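Local coordinates for putative DD-carboxypeptidase TP_0574 (PDB 1O75), which binds penicillin and has zinc-stimulated carboxypeptidase activity, possibly as a D,D-carboxypeptidase that lowers peptidoglycan cross-linking in the syphilis spirochaete, at residues A361-F366 against Q377-G382; I339-K344 against Y396-R401; E72-K77 against T102-A107; L79-T84 against W93-D98. The protein carries 2 engineered substitutions. All blocks are in the same frame, centred on the assembly; numbering follows the deposited sequence.

Contact 1 of 4, residues A361-F366 against Q377-G382; sequences AAVDVF and QAVSLG
Three backbone hydrogen bonds tie 361-366 to 377-382. V363 and Q377 form an antiparallel hydrogen-bonded pair: Q377 N gives to V363 O at 2.9 Å, lying in the plane of that carbonyl, while V363 N gives to Q377 O at 3.0 Å from 39° out of the plane. The third bond, from V379 N to A361 O, is longer at 3.2 Å and again comes from above the carbonyl plane. Between them A362 and A378 make a non-hydrogen-bonded pair with CA atoms 4.3 Å apart, and the CA of A362 adds a C-H...O contact to Q377 O at 3.4 Å.

The apolar part is small. V363 carries CG2 in the crowded position between backbone N and carbonyl carbon (chi1 -52°), and this methyl meets V379 CG2 at 4.1 Å, the two side chains crossing at about a right angle. On the A362 side, the neighbouring D364 forms a salt bridge with R401.

Strands 362-367 and 372-378 are the arms of a beta hairpin, with strand 372-378 outermost in its sheet within the chain. The chemistry implies that the backbone bonds set the pairing, and that the V363-V379 contact adds a small apolar patch, which V363 shares with L348 and V379 with I350 of strand 347-351 in the facing sheet.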
# COMPACT_ATOMS: atom_id res chain seq x y z
N ALA B 361 -0.77 -12.35 -23.14
CA ALA B 361 0.26 -12.23 -22.12
C ALA B 361 0.59 -10.76 -21.89
O ALA B 361 0.37 -9.92 -22.77
CB ALA B 361 1.51 -12.97 -22.54
N ALA B 362 1.09 -10.44 -20.71
CA ALA B 362 1.44 -9.07 -20.37
C ALA B 362 2.67 -9.08 -19.46
O ALA B 362 3.00 -10.11 -18.87
CB ALA B 362 0.28 -8.39 -19.67
N VAL B 363 3.34 -7.94 -19.35
CA VAL B 363 4.52 -7.88 -18.50
C VAL B 363 4.65 -6.59 -17.70
O VAL B 363 4.05 -5.57 -18.03
CB VAL B 363 5.83 -8.04 -19.31
CG1 VAL B 363 5.77 -9.27 -20.20
CG2 VAL B 363 6.07 -6.78 -20.14
N ASP B 364 5.45 -6.68 -16.64
CA ASP B 364 5.79 -5.53 -15.81
C ASP B 364 7.31 -5.57 -15.89
O ASP B 364 7.88 -6.64 -16.14
CB ASP B 364 5.37 -5.71 -14.34
CG ASP B 364 3.86 -5.67 -14.13
OD1 ASP B 364 3.14 -5.02 -14.93
OD2 ASP B 364 3.40 -6.27 -13.15
N VAL B 365 7.97 -4.44 -15.72
CA VAL B 365 9.42 -4.42 -15.74
C VAL B 365 9.86 -3.38 -14.73
O VAL B 365 9.41 -2.24 -14.78
CB VAL B 365 10.00 -4.04 -17.11
CG1 VAL B 365 11.52 -4.04 -17.02
CG2 VAL B 365 9.52 -5.03 -18.17
N PHE B 366 10.72 -3.79 -13.80
CA PHE B 366 11.18 -2.88 -12.77
C PHE B 366 12.51 -3.30 -12.19
O PHE B 366 12.79 -4.50 -12.07
CB PHE B 366 10.13 -2.78 -11.66
CG PHE B 366 9.80 -4.10 -11.00
CD1 PHE B 366 10.56 -4.56 -9.93
CD2 PHE B 366 8.74 -4.87 -11.46
CE1 PHE B 366 10.26 -5.79 -9.32
CE2 PHE B 366 8.43 -6.09 -10.86
CZ PHE B 366 9.19 -6.55 -9.78
N GLN B 377 2.15 -4.24 -19.84
CA GLN B 377 2.26 -4.02 -21.28
C GLN B 377 2.06 -5.31 -22.05
O GLN B 377 2.78 -6.28 -21.83
CB GLN B 377 3.62 -3.42 -21.63
CG GLN B 377 3.75 -1.96 -21.28
CD GLN B 377 2.64 -1.13 -21.90
OE1 GLN B 377 2.48 -1.11 -23.12
NE2 GLN B 377 1.88 -0.44 -21.06
N ALA B 378 1.09 -5.31 -22.96
CA ALA B 378 0.80 -6.48 -23.77
C ALA B 378 2.07 -6.89 -24.49
O ALA B 378 2.87 -6.04 -24.88
CB ALA B 378 -0.30 -6.17 -24.77
N VAL B 379 2.26 -8.19 -24.68
CA VAL B 379 3.45 -8.68 -25.34
C VAL B 379 3.19 -9.95 -26.14
O VAL B 379 2.22 -10.67 -25.91
CB VAL B 379 4.57 -8.93 -24.30
CG1 VAL B 379 5.54 -9.99 -24.80
CG2 VAL B 379 5.32 -7.64 -24.03
N SER B 380 4.08 -10.20 -27.10
CA SER B 380 4.00 -11.37 -27.97
C SER B 380 5.39 -11.97 -28.10
O SER B 380 6.37 -11.43 -27.58
CB SER B 380 3.48 -10.97 -29.35
OG SER B 380 2.25 -10.27 -29.24
N LEU B 381 5.47 -13.09 -28.81
CA LEU B 381 6.73 -13.78 -29.02
C LEU B 381 7.66 -12.96 -29.93
O LEU B 381 7.20 -12.28 -30.85
CB LEU B 381 6.45 -15.16 -29.64
CG LEU B 381 7.61 -16.13 -29.91
CD1 LEU B 381 8.39 -16.41 -28.62
CD2 LEU B 381 7.02 -17.41 -30.47
N GLY B 382 8.96 -13.00 -29.65
CA GLY B 382 9.92 -12.26 -30.45
C GLY B 382 10.47 -11.00 -29.81
O GLY B 382 11.02 -11.03 -28.70

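Contact 2 of 4, residues I339-K344 against Y396-R401; sequences IDIGLK and YTVEVR
I341 presents its CG1 branch anti to the carbonyl carbon (chi1 -61°) and then runs on extended, so that CD1 is carried out to the far valines. That methyl lies 3.9 Å from V400 CG2 and 4.1 Å from V398 CG1, a tip-to-tip meeting with both residues. The other branch, I341 CG2, meets V398 CG2 at 4.1 Å. V398 can serve both branches because its CG1 is anti to the backbone N (chi1 -177°), leaving CG2 anti to the carbonyl carbon.

The distance of 9.3 Å between the axes of strands 340-344 and 396-401, with their directions 133° apart, is evidence of face-to-face packing in a beta sandwich: strand 340-344 belongs to a three-stranded antiparallel sheet, strand 396-401 to a four-stranded one. L348 from the first sheet and V412 from the second both touch I341 and L343, extending the apolar layer.

L343 takes the same first rotamer as I341, and its CD1 reaches Y396 CB at 3.8 Å, crossing that side chain at about a right angle. The same methyl lies 4.2 Å from V398 CG2. The rings of Y396 and F390 meet edge-to-face, and Y396 OH is hydrogen-bonded to T391 N. On the reverse side of strand 396-401, E399 OE2 receives R401 NH1 at 2.9 Å in a salt bridge; the acceptor is in the guanidinium plane, although the donor stands above the carboxylate plane.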
# COMPACT_ATOMS: atom_id res chain seq x y z
N ILE B 339 10.77 -20.15 -20.89
CA ILE B 339 10.76 -18.88 -21.60
C ILE B 339 12.10 -18.13 -21.52
O ILE B 339 12.83 -18.24 -20.53
CB ILE B 339 9.62 -18.00 -21.01
CG1 ILE B 339 9.64 -16.61 -21.64
CG2 ILE B 339 9.76 -17.93 -19.50
CD1 ILE B 339 9.24 -16.60 -23.08
N ASP B 340 12.41 -17.38 -22.57
CA ASP B 340 13.65 -16.61 -22.65
C ASP B 340 13.32 -15.13 -22.79
O ASP B 340 12.54 -14.74 -23.66
CB ASP B 340 14.49 -17.04 -23.85
CG ASP B 340 14.92 -18.49 -23.77
OD1 ASP B 340 15.65 -18.85 -22.83
OD2 ASP B 340 14.52 -19.26 -24.67
N ILE B 341 13.92 -14.31 -21.95
CA ILE B 341 13.68 -12.87 -21.97
C ILE B 341 14.97 -12.06 -22.11
O ILE B 341 16.00 -12.40 -21.53
CB ILE B 341 12.94 -12.43 -20.68
CG1 ILE B 341 11.59 -13.14 -20.59
CG2 ILE B 341 12.76 -10.92 -20.68
CD1 ILE B 341 10.93 -13.02 -19.23
N GLY B 342 14.91 -10.98 -22.88
CA GLY B 342 16.07 -10.13 -23.07
C GLY B 342 15.70 -8.67 -23.20
O GLY B 342 14.69 -8.33 -23.82
N LEU B 343 16.52 -7.80 -22.62
CA LEU B 343 16.28 -6.35 -22.68
C LEU B 343 17.42 -5.61 -23.39
O LEU B 343 18.59 -5.73 -23.00
CB LEU B 343 16.11 -5.79 -21.27
CG LEU B 343 14.89 -6.27 -20.48
CD1 LEU B 343 15.04 -5.88 -19.01
CD2 LEU B 343 13.62 -5.68 -21.08
N LYS B 344 17.08 -4.83 -24.41
CA LYS B 344 18.07 -4.08 -25.17
C LYS B 344 17.48 -2.75 -25.62
O LYS B 344 16.57 -2.70 -26.46
CB LYS B 344 18.52 -4.90 -26.38
CG LYS B 344 19.69 -4.31 -27.14
CD LYS B 344 20.07 -5.22 -28.30
CE LYS B 344 21.31 -4.72 -29.03
NZ LYS B 344 21.68 -5.62 -30.16
N TYR B 396 17.08 -5.88 -14.43
CA TYR B 396 15.68 -5.61 -14.15
C TYR B 396 14.90 -6.89 -13.90
O TYR B 396 15.32 -7.99 -14.27
CB TYR B 396 15.02 -4.89 -15.34
CG TYR B 396 15.59 -3.53 -15.66
CD1 TYR B 396 16.75 -3.39 -16.43
CD2 TYR B 396 14.95 -2.37 -15.22
CE1 TYR B 396 17.25 -2.12 -16.76
CE2 TYR B 396 15.44 -1.11 -15.54
CZ TYR B 396 16.59 -0.99 -16.31
OH TYR B 396 17.05 0.27 -16.64
N THR B 397 13.75 -6.75 -13.24
CA THR B 397 12.89 -7.89 -12.98
C THR B 397 11.79 -7.76 -14.03
O THR B 397 11.27 -6.66 -14.27
CB THR B 397 12.24 -7.82 -11.58
OG1 THR B 397 13.26 -7.93 -10.58
CG2 THR B 397 11.23 -8.95 -11.39
N VAL B 398 11.48 -8.88 -14.68
CA VAL B 398 10.43 -8.92 -15.69
C VAL B 398 9.41 -9.97 -15.27
O VAL B 398 9.73 -11.16 -15.17
CB VAL B 398 10.96 -9.34 -17.09
CG1 VAL B 398 9.82 -9.28 -18.11
CG2 VAL B 398 12.10 -8.43 -17.51
N GLU B 399 8.18 -9.52 -15.01
CA GLU B 399 7.14 -10.46 -14.63
C GLU B 399 6.25 -10.67 -15.85
O GLU B 399 5.83 -9.72 -16.50
CB GLU B 399 6.31 -9.92 -13.47
CG GLU B 399 5.15 -10.86 -13.12
CD GLU B 399 4.40 -10.45 -11.87
OE1 GLU B 399 5.03 -10.37 -10.80
OE2 GLU B 399 3.18 -10.21 -11.96
N VAL B 400 5.99 -11.93 -16.16
CA VAL B 400 5.14 -12.27 -17.29
C VAL B 400 3.88 -12.95 -16.79
O VAL B 400 3.95 -13.98 -16.13
CB VAL B 400 5.85 -13.21 -18.27
CG1 VAL B 400 4.90 -13.59 -19.40
CG2 VAL B 400 7.09 -12.53 -18.83
N ARG B 401 2.74 -12.36 -17.10
CA ARG B 401 1.46 -12.94 -16.71
C ARG B 401 0.86 -13.63 -17.93
O ARG B 401 0.66 -13.01 -18.98
CB ARG B 401 0.51 -11.86 -16.21
CG ARG B 401 0.84 -11.36 -14.80
CD ARG B 401 -0.19 -10.37 -14.32
NE ARG B 401 -0.08 -9.08 -14.99
CZ ARG B 401 0.85 -8.16 -14.71
NH1 ARG B 401 1.76 -8.39 -13.76
NH2 ARG B 401 0.88 -7.02 -15.39

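Contact 3 of 4, residues E72-K77 against T102-A107. With XE (xenon), chain G.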
# COMPACT_ATOMS: atom_id res chain seq x y z
N GLU B 72 4.54 -16.27 21.53
CA GLU B 72 5.75 -16.10 22.34
C GLU B 72 6.76 -15.45 21.42
O GLU B 72 6.82 -15.75 20.22
CB GLU B 72 6.33 -17.44 22.82
CG GLU B 72 5.51 -18.15 23.87
CD GLU B 72 6.15 -19.47 24.27
OE1 GLU B 72 6.34 -20.34 23.39
OE2 GLU B 72 6.48 -19.64 25.46
N VAL B 73 7.56 -14.54 21.98
CA VAL B 73 8.59 -13.90 21.20
C VAL B 73 9.92 -14.08 21.91
O VAL B 73 9.98 -14.18 23.14
CB VAL B 73 8.32 -12.38 20.99
CG1 VAL B 73 7.09 -12.20 20.10
CG2 VAL B 73 8.07 -11.71 22.32
N LEU B 74 10.98 -14.18 21.12
CA LEU B 74 12.34 -14.33 21.60
C LEU B 74 13.08 -13.08 21.15
O LEU B 74 12.93 -12.65 20.00
CB LEU B 74 13.00 -15.54 20.96
CG LEU B 74 14.46 -15.78 21.34
CD1 LEU B 74 14.50 -16.34 22.76
CD2 LEU B 74 15.11 -16.77 20.36
N GLY B 75 13.89 -12.51 22.04
CA GLY B 75 14.65 -11.32 21.68
C GLY B 75 16.08 -11.33 22.21
O GLY B 75 16.39 -12.08 23.14
N GLU B 76 16.94 -10.50 21.61
CA GLU B 76 18.33 -10.40 22.02
C GLU B 76 18.55 -9.09 22.77
O GLU B 76 18.00 -8.05 22.39
CB GLU B 76 19.27 -10.43 20.82
CG GLU B 76 19.07 -11.60 19.92
CD GLU B 76 20.01 -11.58 18.74
OE1 GLU B 76 20.39 -10.49 18.28
OE2 GLU B 76 20.36 -12.68 18.26
N LYS B 77 19.35 -9.15 23.83
CA LYS B 77 19.62 -7.96 24.62
C LYS B 77 20.12 -6.80 23.79
O LYS B 77 21.04 -6.94 22.97
CB LYS B 77 20.64 -8.25 25.73
CG LYS B 77 20.84 -7.05 26.66
CD LYS B 77 22.07 -7.24 27.53
CE LYS B 77 22.38 -6.01 28.36
NZ LYS B 77 23.71 -6.18 29.04
N THR B 102 19.58 -13.74 25.67
CA THR B 102 18.23 -13.74 25.13
C THR B 102 17.17 -13.93 26.20
O THR B 102 17.46 -14.34 27.33
CB THR B 102 18.07 -14.82 24.07
OG1 THR B 102 18.22 -16.11 24.68
CG2 THR B 102 19.12 -14.66 22.97
N LYS B 103 15.94 -13.63 25.85
CA LYS B 103 14.84 -13.77 26.77
C LYS B 103 13.62 -14.14 25.92
O LYS B 103 13.50 -13.69 24.78
CB LYS B 103 14.59 -12.45 27.49
CG LYS B 103 13.64 -12.55 28.66
CD LYS B 103 14.28 -13.26 29.87
CE LYS B 103 15.37 -12.41 30.50
NZ LYS B 103 15.81 -12.93 31.84
N MET B 104 12.75 -14.98 26.47
CA MET B 104 11.54 -15.39 25.77
C MET B 104 10.36 -15.07 26.67
O MET B 104 10.35 -15.42 27.84
CB MET B 104 11.57 -16.89 25.46
CG MET B 104 10.41 -17.36 24.58
SD MET B 104 10.50 -19.11 24.17
CE MET B 104 11.82 -19.11 22.97
N VAL B 105 9.37 -14.38 26.12
CA VAL B 105 8.20 -14.02 26.88
C VAL B 105 6.97 -14.25 26.05
O VAL B 105 7.07 -14.41 24.84
CB VAL B 105 8.23 -12.50 27.26
CG1 VAL B 105 9.46 -12.20 28.13
CG2 VAL B 105 8.28 -11.65 25.98
N ARG B 106 5.83 -14.28 26.71
CA ARG B 106 4.56 -14.41 26.01
C ARG B 106 4.16 -12.97 25.65
O ARG B 106 4.39 -12.05 26.44
CB ARG B 106 3.51 -15.03 26.93
CG ARG B 106 3.82 -16.47 27.33
CD ARG B 106 2.64 -17.12 28.05
NE ARG B 106 2.52 -16.67 29.43
CZ ARG B 106 3.38 -16.98 30.40
NH1 ARG B 106 4.43 -17.75 30.14
NH2 ARG B 106 3.20 -16.51 31.63
N ALA B 107 3.59 -12.77 24.46
CA ALA B 107 3.13 -11.45 24.03
C ALA B 107 1.63 -11.60 23.90
O ALA B 107 1.14 -12.43 23.10
CB ALA B 107 3.77 -11.06 22.68
XE XE G . 9.91 -17.76 20.23
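L74 and M104 both set CG anti to the backbone N (chi1 178° for L74), and M104 then bends at its third torsion (-74°), which brings CE close to L74. The two residues are a non-hydrogen-bonded pair of an antiparallel strand pairing, in which strands 69-85 and 101-114 are neighbours within Tp47 domain a. The side chains cross obliquely, L74 CD1 meeting M104 CE at 3.9 Å; M104 was modelled in two conformers, and this describes one.

Four backbone hydrogen bonds fix the register, two in each of the pairs V73-V105 and G75-K103. The straightest is V73 N to V105 O, 2.9 Å with an angle of 163° at the hydrogen, and it approaches nearly along the C=O axis. On the face opposite L74, V73 and V105 each hold CG2 in the crowded position, and those methyls touch at 3.7 Å. F138 of strand 137-140 packs on both valines.

At one end E72 extends on the L74 face. Its OE1 is hydrogen-bonded to H153 NE2, while E72 OE2 and R106 NH1 are not in contact, so any attraction between the charges is probably weak. At the other end E76 OE2 is hydrogen-bonded to S387 OG of the second subunit.

E72, L74 and M104, together with K151, line a xenon site. The xenon atom sits 3.6 Å from M104 CE and 3.7 Å from E72 O.

Contact 4 of 4, residues L79-T84 against W93-D98; sequences LSKQET and WEYETD
K81 runs its extended side chain alongside W93 and Y95, with CD 3.5 Å from Y95 CE1. Its CG starts from the crowded position between backbone N and carbonyl carbon (chi1 67°), and the chain carries NZ over one face of the indole, 4.4 Å from the centroid of the W93 five-membered ring. A line only 16° from the ring normal supports a cation-pi interaction, which the salt bridge from NZ to E144 probably helps to position. W93 was modelled in two conformers, one described here. E83 lies beside the same ring, its OE2 3.3 Å from W93 CZ2.

On the face with S80, Q82, E94 and E96, Q82 NE2 donates to the anti lone pair of E94 OE2 at 3.2 Å, with amide and carboxylate planes 61° apart. T84 CG2 packs against E94 OE1, and that oxygen also forms a salt bridge with R401 of the second subunit.

Backbone bonds run in both directions between Q82 and E94, E94 N to Q82 O being 2.9 Å. Near the corner at L79, E96 O accepts L79 N at 2.8 Å in a nearly straight bond, and S80 N more weakly. L79 CD1 rests on T97 O at 3.6 Å.

Two successive residues facing E96 in this way define a classic beta bulge, set in an antiparallel hairpin of strands 69-85 and 91-98 that touches the partner subunit.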
# COMPACT_ATOMS: atom_id res chain seq x y z
N LEU B 79 22.11 -3.45 23.19
CA LEU B 79 23.32 -2.79 23.67
C LEU B 79 23.28 -1.31 23.29
O LEU B 79 23.85 -0.45 23.98
CB LEU B 79 24.57 -3.44 23.05
CG LEU B 79 24.80 -4.88 23.49
CD1 LEU B 79 25.98 -5.45 22.74
CD2 LEU B 79 25.04 -4.94 25.00
N SER B 80 22.62 -0.99 22.18
CA SER B 80 22.48 0.41 21.80
C SER B 80 21.41 0.56 20.75
O SER B 80 21.08 -0.40 20.05
CB SER B 80 23.80 0.98 21.24
OG SER B 80 24.02 0.57 19.91
N LYS B 81 20.83 1.74 20.66
CA LYS B 81 19.83 1.96 19.64
C LYS B 81 19.77 3.43 19.28
O LYS B 81 20.15 4.30 20.08
CB LYS B 81 18.47 1.40 20.05
CG LYS B 81 17.76 2.05 21.20
CD LYS B 81 16.34 1.49 21.19
CE LYS B 81 15.43 2.13 22.20
NZ LYS B 81 14.07 1.52 22.13
N GLN B 82 19.31 3.69 18.05
CA GLN B 82 19.24 5.03 17.50
C GLN B 82 17.91 5.18 16.76
O GLN B 82 17.44 4.24 16.09
CB GLN B 82 20.43 5.22 16.53
CG GLN B 82 20.58 4.03 15.56
CD GLN B 82 21.94 3.97 14.81
OE1 GLN B 82 23.00 3.77 15.42
NE2 GLN B 82 21.88 4.12 13.49
N GLU B 83 17.28 6.34 16.89
CA GLU B 83 16.00 6.52 16.24
C GLU B 83 16.19 7.01 14.81
O GLU B 83 17.10 7.77 14.52
CB GLU B 83 15.14 7.53 17.02
CG GLU B 83 13.70 7.62 16.51
CD GLU B 83 12.86 8.65 17.27
OE1 GLU B 83 13.09 9.88 17.12
OE2 GLU B 83 11.96 8.23 18.02
N THR B 84 15.32 6.55 13.91
CA THR B 84 15.38 6.99 12.53
C THR B 84 13.93 7.02 12.04
O THR B 84 13.02 6.90 12.83
CB THR B 84 16.26 6.04 11.67
OG1 THR B 84 16.30 6.52 10.32
CG2 THR B 84 15.72 4.62 11.68
N TRP B 93 13.47 2.25 15.11
CA TRP B 93 14.77 2.13 15.77
C TRP B 93 15.72 1.15 15.12
O TRP B 93 15.30 0.11 14.63
CB TRP B 93 14.56 1.75 17.23
CG TRP B 93 13.92 2.86 17.99
CD1 TRP B 93 14.57 3.85 18.67
CD2 TRP B 93 12.53 3.22 17.99
NE1 TRP B 93 13.67 4.81 19.08
CE2 TRP B 93 12.41 4.45 18.67
CE3 TRP B 93 11.37 2.61 17.47
CZ2 TRP B 93 11.17 5.10 18.84
CZ3 TRP B 93 10.13 3.26 17.64
CH2 TRP B 93 10.05 4.50 18.33
N GLU B 94 17.01 1.49 15.13
CA GLU B 94 18.06 0.64 14.57
C GLU B 94 18.85 0.23 15.82
O GLU B 94 19.12 1.06 16.69
CB GLU B 94 18.87 1.42 13.56
CG GLU B 94 18.13 1.41 12.22
CD GLU B 94 18.52 2.54 11.33
OE1 GLU B 94 18.02 2.58 10.18
OE2 GLU B 94 19.31 3.39 11.78
N TYR B 95 19.20 -1.04 15.90
CA TYR B 95 19.82 -1.60 17.08
C TYR B 95 21.15 -2.30 16.96
O TYR B 95 21.60 -2.67 15.88
CB TYR B 95 18.90 -2.67 17.67
CG TYR B 95 17.48 -2.27 17.99
CD1 TYR B 95 17.13 -1.91 19.28
CD2 TYR B 95 16.47 -2.34 17.02
CE1 TYR B 95 15.81 -1.64 19.62
CE2 TYR B 95 15.13 -2.06 17.35
CZ TYR B 95 14.81 -1.72 18.65
OH TYR B 95 13.52 -1.42 19.04
N GLU B 96 21.74 -2.51 18.14
CA GLU B 96 22.97 -3.27 18.31
C GLU B 96 22.56 -4.19 19.45
O GLU B 96 21.96 -3.75 20.44
CB GLU B 96 24.13 -2.36 18.72
CG GLU B 96 25.48 -3.02 18.59
CD GLU B 96 26.62 -2.11 19.00
OE1 GLU B 96 26.64 -0.94 18.54
OE2 GLU B 96 27.50 -2.56 19.77
N THR B 97 22.83 -5.49 19.31
CA THR B 97 22.42 -6.41 20.36
C THR B 97 23.53 -7.38 20.74
O THR B 97 24.53 -7.46 20.08
CB THR B 97 21.24 -7.28 19.91
OG1 THR B 97 21.73 -8.24 18.95
CG2 THR B 97 20.15 -6.43 19.27
N ASP B 98 23.29 -8.11 21.82
CA ASP B 98 24.24 -9.12 22.28
C ASP B 98 23.51 -10.44 22.03
O ASP B 98 22.59 -10.79 22.78
CB ASP B 98 24.50 -8.94 23.78
CG ASP B 98 25.52 -9.94 24.33
OD1 ASP B 98 25.82 -10.94 23.62
OD2 ASP B 98 26.00 -9.73 25.47

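Contact 2 is the buried one, methyl against methyl between two sheets, whereas contacts 1, 3 and 4 pair neighbouring strands through backbone bonds; contacts 1 and 3 are partly buried and contact 4 lies at the surface. Contacts 1 and 2 share a sheet, strands 362-367 and 396-401 being adjacent, with F366 O 2.7 Å from T397 N, a probable hydrogen bond. Contacts 3 and 4 use successive parts of strand 69-85 and meet where E76 OE1 reaches T97 OG1, 2.7 Å away. Contact 3 has a valine pair on one face and a Leu-Met pair beside xenon on the other; contact 4 relies more on charged and polar side chains. The two groups stand about 40 Å or more apart, centre to centre.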